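Enoyl-CoA hydratase/isomerase (Mycobacterium avium, PDB 3P5M) probably catalyses hydration or double-bond isomerisation of enoyl-coenzyme A thioesters, as a member of the crotonase family. Local coordinates at the interface of chains A and B. Numbering follows the deposited sequence. Chains: chain A/B, Enoyl-CoA hydratase/isomerase.

The interface of chains A and B. Residues chain A 145, 149-151; chain B 112, 146-147, 172-173, 209, 213.
A:Pro145 meets B:Leu209 and B:Thr213 where the packing between the two subunits is tight. CB and CG of A:Pro145 do the touching, and both are pressed close to methyl groups of chain B. CG of A:Pro145 lies 3.3 Å from the CD1 methyl of B:Leu209. CB of A:Pro145 is 3.5 Å from the CG2 methyl of B:Thr213, whose side chain crosses the ring at about a right angle. In B:Thr213, OG1 sits between the backbone N and the carbonyl carbon (chi1 61°), which leaves CG2 anti to the carbonyl carbon and facing A:Pro145. The hydroxyl OG1 of B:Thr213 donates back to B:Leu209 O at 2.8 Å. That bond helps fix the hydroxyl at the end of helix 199-213, with the methyl towards chain A.

A:Arg150 begins the helix 150-159 and bridges to the other part of the contact. The backbone N of A:Arg150 donates to B:Leu146 O at 2.8 Å. The side chain starts anti to the backbone N (chi1 163°) and runs extended from CG to NE. It passes between B:Leu147 and the pair B:Leu209 and B:Thr213. CB touches B:Leu147 CD2, CG faces the CD2 methyl of B:Leu209 with the side chains crossing, and CD passes beside B:Thr213 OG1. At the tip, NH2 of A:Arg150 donates to B:Leu112 O at 3.1 Å. The carbonyl oxygen is tilted 18° from the guanidinium plane. NH1 adds a weak bond to the same oxygen. B:Leu112 lies near the C-terminal end of the helix 106-113, so the helix dipole may favour the positive group there.

A:Ala151 still packs on B:Leu147, with CB of A:Ala151 3.8 Å from B:Leu147 CD2. The loose side lies beyond, at B:Gly172 and B:Met173. Their carbonyl oxygens, B:Gly172 O and B:Met173 O, each sit 3.6 Å from A:Ala151 CB. The two residues bury only 2 and 5 Å².

This patch joins the start of one subunit's helix to helix ends of its neighbour. It probably helps hold together the hexamer of the deposited assembly, an arrangement common in the crotonase family.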
ATOM      1  N   PRO A 145      -7.802   2.590  20.578  1.00  8.41           N
ATOM      2  CA  PRO A 145      -6.335   2.477  20.562  1.00  8.59           C
ATOM      3  C   PRO A 145      -5.787   1.064  20.344  1.00  8.59           C
ATOM      4  O   PRO A 145      -4.750   0.931  19.699  1.00  8.56           O
ATOM      5  CB  PRO A 145      -5.938   2.983  21.924  1.00  8.58           C
ATOM      6  CG  PRO A 145      -7.020   4.043  22.189  1.00  8.85           C
ATOM      7  CD  PRO A 145      -8.266   3.389  21.727  1.00  8.45           C
ATOM      8  N   GLY A 149      -4.224   2.199  17.211  1.00  8.80           N
ATOM      9  CA  GLY A 149      -3.143   2.921  17.922  1.00  8.65           C
ATOM     10  C   GLY A 149      -3.644   4.260  18.446  1.00  8.64           C
ATOM     11  O   GLY A 149      -4.647   4.764  17.972  1.00  8.56           O
ATOM     12  N   ARG A 150      -2.908   4.853  19.378  1.00  8.74           N
ATOM     13  CA  ARG A 150      -3.271   6.111  20.000  1.00  9.08           C
ATOM     14  C   ARG A 150      -3.307   7.318  19.035  1.00  9.50           C
ATOM     15  O   ARG A 150      -4.220   8.168  19.115  1.00  9.42           O
ATOM     16  CB  ARG A 150      -2.388   6.352  21.235  1.00  9.29           C
ATOM     17  CG  ARG A 150      -2.370   7.781  21.762  1.00 14.41           C
ATOM     18  CD  ARG A 150      -1.564   7.810  23.024  1.00 23.50           C
ATOM     19  NE  ARG A 150      -1.115   9.162  23.346  1.00 29.65           N
ATOM     20  CZ  ARG A 150       0.111   9.616  23.081  1.00 32.19           C
ATOM     21  NH1 ARG A 150       0.440  10.866  23.419  1.00 31.57           N
ATOM     22  NH2 ARG A 150       1.008   8.815  22.487  1.00 29.21           N
ATOM     23  N   ALA A 151      -2.348   7.401  18.122  1.00  9.85           N
ATOM     24  CA  ALA A 151      -2.267   8.585  17.240  1.00 10.19           C
ATOM     25  C   ALA A 151      -3.476   8.706  16.306  1.00 10.31           C
ATOM     26  O   ALA A 151      -4.096   9.780  16.218  1.00 11.51           O
ATOM     27  CB  ALA A 151      -0.945   8.653  16.473  1.00  9.24           C
TER
ATOM     28  N   LEU B 112       6.099  12.260  19.911  1.00 10.79           N
ATOM     29  CA  LEU B 112       5.062  11.214  20.070  1.00 12.21           C
ATOM     30  C   LEU B 112       4.219  11.325  21.343  1.00 12.11           C
ATOM     31  O   LEU B 112       3.115  10.771  21.429  1.00 15.05           O
ATOM     32  CB  LEU B 112       5.672   9.819  19.920  1.00 11.99           C
ATOM     33  CG  LEU B 112       6.438   9.572  18.622  1.00 13.85           C
ATOM     34  CD1 LEU B 112       6.805   8.104  18.481  1.00 14.20           C
ATOM     35  CD2 LEU B 112       5.621  10.009  17.391  1.00 16.50           C
ATOM     36  N   LEU B 146       1.834   1.326  21.707  1.00  9.11           N
ATOM     37  CA  LEU B 146       0.421   1.693  21.532  1.00 10.62           C
ATOM     38  C   LEU B 146       0.246   2.548  20.278  1.00 10.16           C
ATOM     39  O   LEU B 146      -0.839   3.023  19.993  1.00 10.11           O
ATOM     40  CB  LEU B 146      -0.122   2.408  22.807  1.00 11.40           C
ATOM     41  CG  LEU B 146      -0.530   1.488  23.979  1.00 14.65           C
ATOM     42  CD1 LEU B 146      -1.719   0.630  23.578  1.00 17.51           C
ATOM     43  CD2 LEU B 146       0.636   0.569  24.442  1.00 17.90           C
ATOM     44  N   LEU B 147       1.331   2.778  19.546  1.00  9.91           N
ATOM     45  CA  LEU B 147       1.250   3.509  18.275  1.00  9.18           C
ATOM     46  C   LEU B 147       1.431   2.566  17.093  1.00  9.98           C
ATOM     47  O   LEU B 147       0.612   2.582  16.152  1.00 10.78           O
ATOM     48  CB  LEU B 147       2.301   4.639  18.241  1.00  9.08           C
ATOM     49  CG  LEU B 147       2.076   5.753  19.267  1.00  9.59           C
ATOM     50  CD1 LEU B 147       3.190   6.786  19.237  1.00 10.86           C
ATOM     51  CD2 LEU B 147       0.737   6.430  19.031  1.00 12.87           C
ATOM     52  N   GLY B 172       0.983   4.274  11.640  1.00  8.16           N
ATOM     53  CA  GLY B 172       0.101   4.865  12.695  1.00  8.02           C
ATOM     54  C   GLY B 172       0.878   5.460  13.862  1.00  9.44           C
ATOM     55  O   GLY B 172       0.307   5.679  14.968  1.00  7.95           O
ATOM     56  N   MET B 173       2.180   5.765  13.616  1.00  9.04           N
ATOM     57  CA  MET B 173       3.010   6.411  14.629  1.00  8.59           C
ATOM     58  C   MET B 173       2.586   7.845  14.862  1.00  8.34           C
ATOM     59  O   MET B 173       2.638   8.343  15.969  1.00  8.41           O
ATOM     60  CB  MET B 173       4.494   6.433  14.194  1.00  8.77           C
ATOM     61  CG  MET B 173       5.494   6.781  15.319  1.00  7.92           C
ATOM     62  SD  MET B 173       7.201   7.171  14.751  1.00  8.80           S
ATOM     63  CE  MET B 173       7.646   5.507  14.238  1.00  7.98           C
ATOM     64  N   LEU B 209      -8.518   8.961  26.799  1.00 11.10           N
ATOM     65  CA  LEU B 209      -7.517   8.320  25.983  1.00 11.29           C
ATOM     66  C   LEU B 209      -6.214   8.003  26.757  1.00 10.51           C
ATOM     67  O   LEU B 209      -5.617   6.940  26.560  1.00 10.68           O
ATOM     68  CB  LEU B 209      -7.295   9.127  24.695  1.00 11.46           C
ATOM     69  CG  LEU B 209      -6.415   8.411  23.680  1.00 15.61           C
ATOM     70  CD1 LEU B 209      -7.173   7.158  23.163  1.00 20.60           C
ATOM     71  CD2 LEU B 209      -5.996   9.336  22.483  1.00 17.40           C
ATOM     72  N   THR B 213      -4.430   4.251  27.513  1.00 11.04           N
ATOM     73  CA  THR B 213      -3.180   3.938  26.792  1.00  9.61           C
ATOM     74  C   THR B 213      -1.927   4.188  27.625  1.00 10.63           C
ATOM     75  O   THR B 213      -0.852   3.697  27.281  1.00  9.20           O
ATOM     76  CB  THR B 213      -3.030   4.795  25.526  1.00  9.88           C
ATOM     77  OG1 THR B 213      -2.985   6.167  25.908  1.00  8.67           O
ATOM     78  CG2 THR B 213      -4.193   4.552  24.517  1.00  8.41           C
TER